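Long-range contact in pectate lyase/Amb allergen (Acidovorax citrulli, PDB 4HWV), which probably cleaves pectate by calcium-dependent beta-elimination, as pectate lyases of polysaccharide lyase family 1 do: residues G181-I195 against S224-H236. Sequence-based numbering, arbitrary orientation.
Sequences GNLMLGTPDAPVANI and SEYDLISVAHASH. With CA (calcium ion), chain C.
Leu185 turns its side chain into the tight part of this contact, where CB lies 3.6 Å from Ala234 CB and CD1 meets two branches of the other segment, Ile229 CG2 and Val231 CG2, the latter at 3.8 Å. With CG anti to the carbonyl carbon (chi1 -48°), the isobutyl group runs across both branched chains instead of lying alongside them. Val192 CG2 closes on the same Ala234 methyl at 3.5 Å. The backbones beside this apolar cluster pair in parallel: Ser230 N donates to Leu183 O (N-H...O 172°), and Leu185 N in turn donates to Ser230 O. Strands 182-185 and 229-231, their axes 4.8 Å apart, are thus neighbours on successive coils of the right-handed parallel beta-helix of pectate lyases, set between strands 160-163 and 281-283. After the loop 186-191, pairing resumes when Val192 N donates to His233 O at 2.9 Å. Solvent reaches the contact at that loop. There Pro188, exposed, lays its CA over the centre of the His233 imidazole, 3.8 Å from the centroid and 12° off the ring normal, a CH-pi contact. Water 2 bridges Gly186 O and Ala232 N nearby. On the sheet face that Ser230 shares with Met184, the hydroxyl Ser230 OG donates to Asp227 OD2 at 2.7 Å, on the anti side of the carboxylate but tilted out of its plane. This second-shell bond probably steadies the calcium ligand: both Asp227 oxygens grip the ion, OD1 at 2.2 Å, while Asp278, Asp282 and three waters also bind it.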
loop_
_atom_site.group_PDB
_atom_site.type_symbol
_atom_site.label_atom_id
_atom_site.label_comp_id
_atom_site.label_asym_id
_atom_site.label_seq_id
_atom_site.Cartn_x
_atom_site.Cartn_y
_atom_site.Cartn_z
ATOM N N GLY A 181 -4.567 -13.493 4.374
ATOM C CA GLY A 181 -5.480 -14.496 4.890
ATOM C C GLY A 181 -5.784 -14.352 6.354
ATOM O O GLY A 181 -5.499 -13.331 6.981
ATOM N N ASN A 182 -6.371 -15.415 6.886
ATOM C CA ASN A 182 -7.126 -15.346 8.127
ATOM C C ASN A 182 -6.760 -16.549 8.964
ATOM O O ASN A 182 -7.167 -17.672 8.634
ATOM C CB ASN A 182 -8.616 -15.384 7.728
ATOM C CG ASN A 182 -9.591 -15.069 8.860
ATOM O OD1 ASN A 182 -9.334 -15.253 10.087
ATOM N ND2 ASN A 182 -10.774 -14.641 8.447
ATOM N N LEU A 183 -6.011 -16.332 10.046
ATOM C CA LEU A 183 -5.815 -17.416 10.991
ATOM C C LEU A 183 -7.120 -17.640 11.747
ATOM O O LEU A 183 -7.745 -16.682 12.230
ATOM C CB LEU A 183 -4.701 -17.096 11.993
ATOM C CG LEU A 183 -3.320 -16.859 11.388
ATOM C CD1 LEU A 183 -2.307 -16.616 12.513
ATOM C CD2 LEU A 183 -2.894 -18.020 10.488
ATOM N N MET A 184 -7.535 -18.899 11.824
ATOM C CA MET A 184 -8.773 -19.248 12.486
ATOM C C MET A 184 -8.448 -20.039 13.747
ATOM O O MET A 184 -7.975 -21.170 13.682
ATOM C CB MET A 184 -9.641 -20.041 11.513
ATOM C CG MET A 184 -10.999 -20.412 12.037
ATOM S SD MET A 184 -12.073 -18.966 12.250
ATOM C CE MET A 184 -12.067 -18.220 10.611
ATOM N N LEU A 185 -8.678 -19.416 14.899
ATOM C CA LEU A 185 -8.309 -20.063 16.156
ATOM C C LEU A 185 -9.462 -20.918 16.661
ATOM O O LEU A 185 -10.356 -20.434 17.379
ATOM C CB LEU A 185 -7.815 -19.049 17.206
ATOM C CG LEU A 185 -6.766 -18.033 16.729
ATOM C CD1 LEU A 185 -6.156 -17.304 17.927
ATOM C CD2 LEU A 185 -5.662 -18.638 15.858
ATOM N N GLY A 186 -9.435 -22.180 16.251
ATOM C CA GLY A 186 -10.505 -23.113 16.553
ATOM C C GLY A 186 -11.611 -23.063 15.507
ATOM O O GLY A 186 -11.823 -22.054 14.812
ATOM N N THR A 187 -12.309 -24.178 15.368
ATOM C CA THR A 187 -13.439 -24.272 14.454
ATOM C C THR A 187 -14.621 -24.835 15.252
ATOM O O THR A 187 -14.436 -25.378 16.344
ATOM C CB THR A 187 -13.118 -25.181 13.239
ATOM O OG1 THR A 187 -12.807 -26.496 13.713
ATOM C CG2 THR A 187 -11.934 -24.659 12.449
ATOM N N PRO A 188 -15.851 -24.713 14.722
ATOM C CA PRO A 188 -16.991 -25.162 15.533
ATOM C C PRO A 188 -16.951 -26.637 15.850
ATOM O O PRO A 188 -17.387 -27.023 16.931
ATOM C CB PRO A 188 -18.209 -24.845 14.660
ATOM C CG PRO A 188 -17.696 -24.375 13.359
ATOM C CD PRO A 188 -16.271 -23.971 13.524
ATOM N N ASP A 189 -16.420 -27.436 14.937
ATOM C CA ASP A 189 -16.318 -28.874 15.165
ATOM C C ASP A 189 -15.179 -29.255 16.101
ATOM O O ASP A 189 -15.160 -30.358 16.636
ATOM C CB ASP A 189 -16.142 -29.607 13.830
ATOM C CG ASP A 189 -14.909 -29.153 13.082
ATOM O OD1 ASP A 189 -14.821 -27.947 12.773
ATOM O OD2 ASP A 189 -14.018 -30.007 12.829
ATOM N N ALA A 190 -14.219 -28.349 16.288
ATOM C CA ALA A 190 -13.032 -28.647 17.080
ATOM C C ALA A 190 -12.464 -27.388 17.723
ATOM O O ALA A 190 -11.503 -26.795 17.224
ATOM C CB ALA A 190 -11.957 -29.345 16.219
ATOM N N PRO A 191 -13.057 -26.972 18.847
ATOM C CA PRO A 191 -12.516 -25.820 19.567
ATOM C C PRO A 191 -11.141 -26.156 20.111
ATOM O O PRO A 191 -10.787 -27.334 20.256
ATOM C CB PRO A 191 -13.519 -25.622 20.704
ATOM C CG PRO A 191 -14.769 -26.234 20.205
ATOM C CD PRO A 191 -14.324 -27.436 19.432
ATOM N N VAL A 192 -10.370 -25.127 20.411
ATOM C CA VAL A 192 -8.976 -25.285 20.775
ATOM C C VAL A 192 -8.633 -24.417 21.978
ATOM O O VAL A 192 -9.385 -23.522 22.361
ATOM C CB VAL A 192 -8.033 -24.874 19.604
ATOM C CG1 VAL A 192 -8.332 -25.723 18.363
ATOM C CG2 VAL A 192 -8.167 -23.377 19.301
ATOM N N ALA A 193 -7.465 -24.655 22.549
ATOM C CA ALA A 193 -6.952 -23.801 23.605
ATOM C C ALA A 193 -5.454 -23.654 23.457
ATOM O O ALA A 193 -4.786 -24.521 22.881
ATOM C CB ALA A 193 -7.265 -24.389 24.981
ATOM N N ASN A 194 -4.936 -22.559 24.009
ATOM C CA ASN A 194 -3.512 -22.412 24.318
ATOM C C ASN A 194 -2.658 -22.083 23.084
ATOM O O ASN A 194 -1.922 -22.932 22.563
ATOM C CB ASN A 194 -2.984 -23.632 25.066
ATOM C CG ASN A 194 -1.631 -23.367 25.653
ATOM O OD1 ASN A 194 -1.334 -22.221 26.036
ATOM N ND2 ASN A 194 -0.794 -24.410 25.749
ATOM N N ILE A 195 -2.761 -20.837 22.621
ATOM C CA ILE A 195 -2.114 -20.399 21.382
ATOM C C ILE A 195 -1.349 -19.107 21.639
ATOM O O ILE A 195 -1.861 -18.200 22.314
ATOM C CB ILE A 195 -3.159 -20.202 20.261
ATOM C CG1 ILE A 195 -3.729 -21.561 19.828
ATOM C CG2 ILE A 195 -2.549 -19.458 19.068
ATOM C CD1 ILE A 195 -5.013 -21.462 18.993
ATOM N N SER A 224 -17.242 -7.819 3.805
ATOM C CA SER A 224 -16.247 -8.846 3.532
ATOM C C SER A 224 -16.076 -9.758 4.734
ATOM O O SER A 224 -16.559 -9.469 5.836
ATOM C CB SER A 224 -14.925 -8.196 3.134
ATOM O OG SER A 224 -14.979 -7.742 1.791
ATOM N N GLU A 225 -15.390 -10.869 4.516
ATOM C CA GLU A 225 -15.439 -11.986 5.448
ATOM C C GLU A 225 -14.151 -12.306 6.202
ATOM O O GLU A 225 -14.188 -13.121 7.129
ATOM C CB GLU A 225 -15.882 -13.239 4.684
ATOM C CG GLU A 225 -17.304 -13.150 4.149
ATOM C CD GLU A 225 -18.323 -13.102 5.259
ATOM O OE1 GLU A 225 -18.198 -13.948 6.164
ATOM O OE2 GLU A 225 -19.240 -12.230 5.224
ATOM N N TYR A 226 -13.020 -11.715 5.821
ATOM C CA TYR A 226 -11.739 -12.195 6.367
ATOM C C TYR A 226 -11.092 -11.233 7.334
ATOM O O TYR A 226 -10.907 -10.042 7.025
ATOM C CB TYR A 226 -10.755 -12.583 5.241
ATOM C CG TYR A 226 -11.426 -13.425 4.198
ATOM C CD1 TYR A 226 -12.126 -14.565 4.549
ATOM C CD2 TYR A 226 -11.427 -13.046 2.868
ATOM C CE1 TYR A 226 -12.803 -15.317 3.613
ATOM C CE2 TYR A 226 -12.104 -13.771 1.916
ATOM C CZ TYR A 226 -12.789 -14.917 2.282
ATOM O OH TYR A 226 -13.498 -15.639 1.355
ATOM N N ASP A 227 -10.781 -11.750 8.520
ATOM C CA ASP A 227 -9.973 -11.039 9.511
ATOM C C ASP A 227 -8.535 -11.493 9.363
ATOM O O ASP A 227 -8.270 -12.502 8.730
ATOM C CB ASP A 227 -10.400 -11.459 10.920
ATOM C CG ASP A 227 -11.876 -11.252 11.180
ATOM O OD1 ASP A 227 -12.463 -10.301 10.626
ATOM O OD2 ASP A 227 -12.452 -12.043 11.965
ATOM N N LEU A 228 -7.582 -10.789 9.965
ATOM C CA LEU A 228 -6.240 -11.356 10.037
ATOM C C LEU A 228 -6.203 -12.512 11.049
ATOM O O LEU A 228 -5.549 -13.530 10.802
ATOM C CB LEU A 228 -5.190 -10.279 10.326
ATOM C CG LEU A 228 -5.005 -9.355 9.101
ATOM C CD1 LEU A 228 -4.325 -8.050 9.495
ATOM C CD2 LEU A 228 -4.212 -10.060 7.999
ATOM N N ILE A 229 -6.899 -12.353 12.180
ATOM C CA ILE A 229 -7.063 -13.437 13.151
ATOM C C ILE A 229 -8.511 -13.416 13.638
ATOM O O ILE A 229 -9.033 -12.348 14.019
ATOM C CB ILE A 229 -6.120 -13.285 14.375
ATOM C CG1 ILE A 229 -4.641 -13.199 13.946
ATOM C CG2 ILE A 229 -6.327 -14.452 15.345
ATOM C CD1 ILE A 229 -3.697 -12.903 15.107
ATOM N N SER A 230 -9.159 -14.581 13.604
ATOM C CA SER A 230 -10.506 -14.743 14.154
ATOM C C SER A 230 -10.416 -15.660 15.358
ATOM O O SER A 230 -9.797 -16.739 15.277
ATOM C CB SER A 230 -11.438 -15.381 13.125
ATOM O OG SER A 230 -11.522 -14.609 11.933
ATOM N N VAL A 231 -11.030 -15.246 16.467
ATOM C CA VAL A 231 -11.004 -16.021 17.694
ATOM C C VAL A 231 -12.445 -16.325 18.120
ATOM O O VAL A 231 -13.019 -15.612 18.938
ATOM C CB VAL A 231 -10.237 -15.296 18.815
ATOM C CG1 VAL A 231 -9.965 -16.255 19.970
ATOM C CG2 VAL A 231 -8.925 -14.711 18.274
ATOM N N ALA A 232 -13.025 -17.368 17.529
ATOM C CA ALA A 232 -14.410 -17.744 17.826
ATOM C C ALA A 232 -14.492 -19.032 18.638
ATOM O O ALA A 232 -15.505 -19.298 19.276
ATOM C CB ALA A 232 -15.228 -17.876 16.510
ATOM N N HIS A 233 -13.419 -19.820 18.622
ATOM C CA HIS A 233 -13.447 -21.164 19.229
ATOM C C HIS A 233 -12.126 -21.499 19.875
ATOM O O HIS A 233 -11.692 -22.643 19.839
ATOM C CB HIS A 233 -13.828 -22.246 18.206
ATOM C CG HIS A 233 -15.189 -22.042 17.625
ATOM N ND1 HIS A 233 -16.341 -22.314 18.334
ATOM C CD2 HIS A 233 -15.590 -21.550 16.424
ATOM C CE1 HIS A 233 -17.393 -22.000 17.594
ATOM N NE2 HIS A 233 -16.964 -21.545 16.427
ATOM N N ALA A 234 -11.507 -20.496 20.486
ATOM C CA ALA A 234 -10.254 -20.698 21.212
ATOM C C ALA A 234 -10.297 -20.013 22.554
ATOM O O ALA A 234 -10.818 -18.907 22.677
ATOM C CB ALA A 234 -9.056 -20.177 20.421
ATOM N N SER A 235 -9.730 -20.682 23.555
ATOM C CA SER A 235 -9.532 -20.125 24.889
ATOM C C SER A 235 -8.035 -20.061 25.159
ATOM O O SER A 235 -7.315 -20.992 24.783
ATOM C CB SER A 235 -10.165 -21.044 25.933
ATOM O OG SER A 235 -9.923 -20.575 27.248
ATOM N N HIS A 236 -7.573 -19.013 25.843
ATOM C CA HIS A 236 -6.156 -18.874 26.250
ATOM C C HIS A 236 -5.245 -18.601 25.062
ATOM O O HIS A 236 -4.603 -19.501 24.505
ATOM C CB HIS A 236 -5.693 -20.033 27.134
ATOM C CG HIS A 236 -6.236 -19.942 28.514
ATOM N ND1 HIS A 236 -7.432 -20.510 28.882
ATOM C CD2 HIS A 236 -5.788 -19.274 29.600
ATOM C CE1 HIS A 236 -7.669 -20.249 30.155
ATOM N NE2 HIS A 236 -6.694 -19.488 30.611
HETATM CA CA CA C . -14.427 -10.838 11.480
HETATM O O HOH W 1 -3.489 -13.863 8.890
HETATM O O HOH W 2 -12.299 -19.211 15.478
HETATM O O HOH W 3 -14.958 -12.765 9.745
HETATM O O HOH W 4 -17.071 -10.893 11.735
HETATM O O HOH W 5 -15.484 -12.625 13.175
#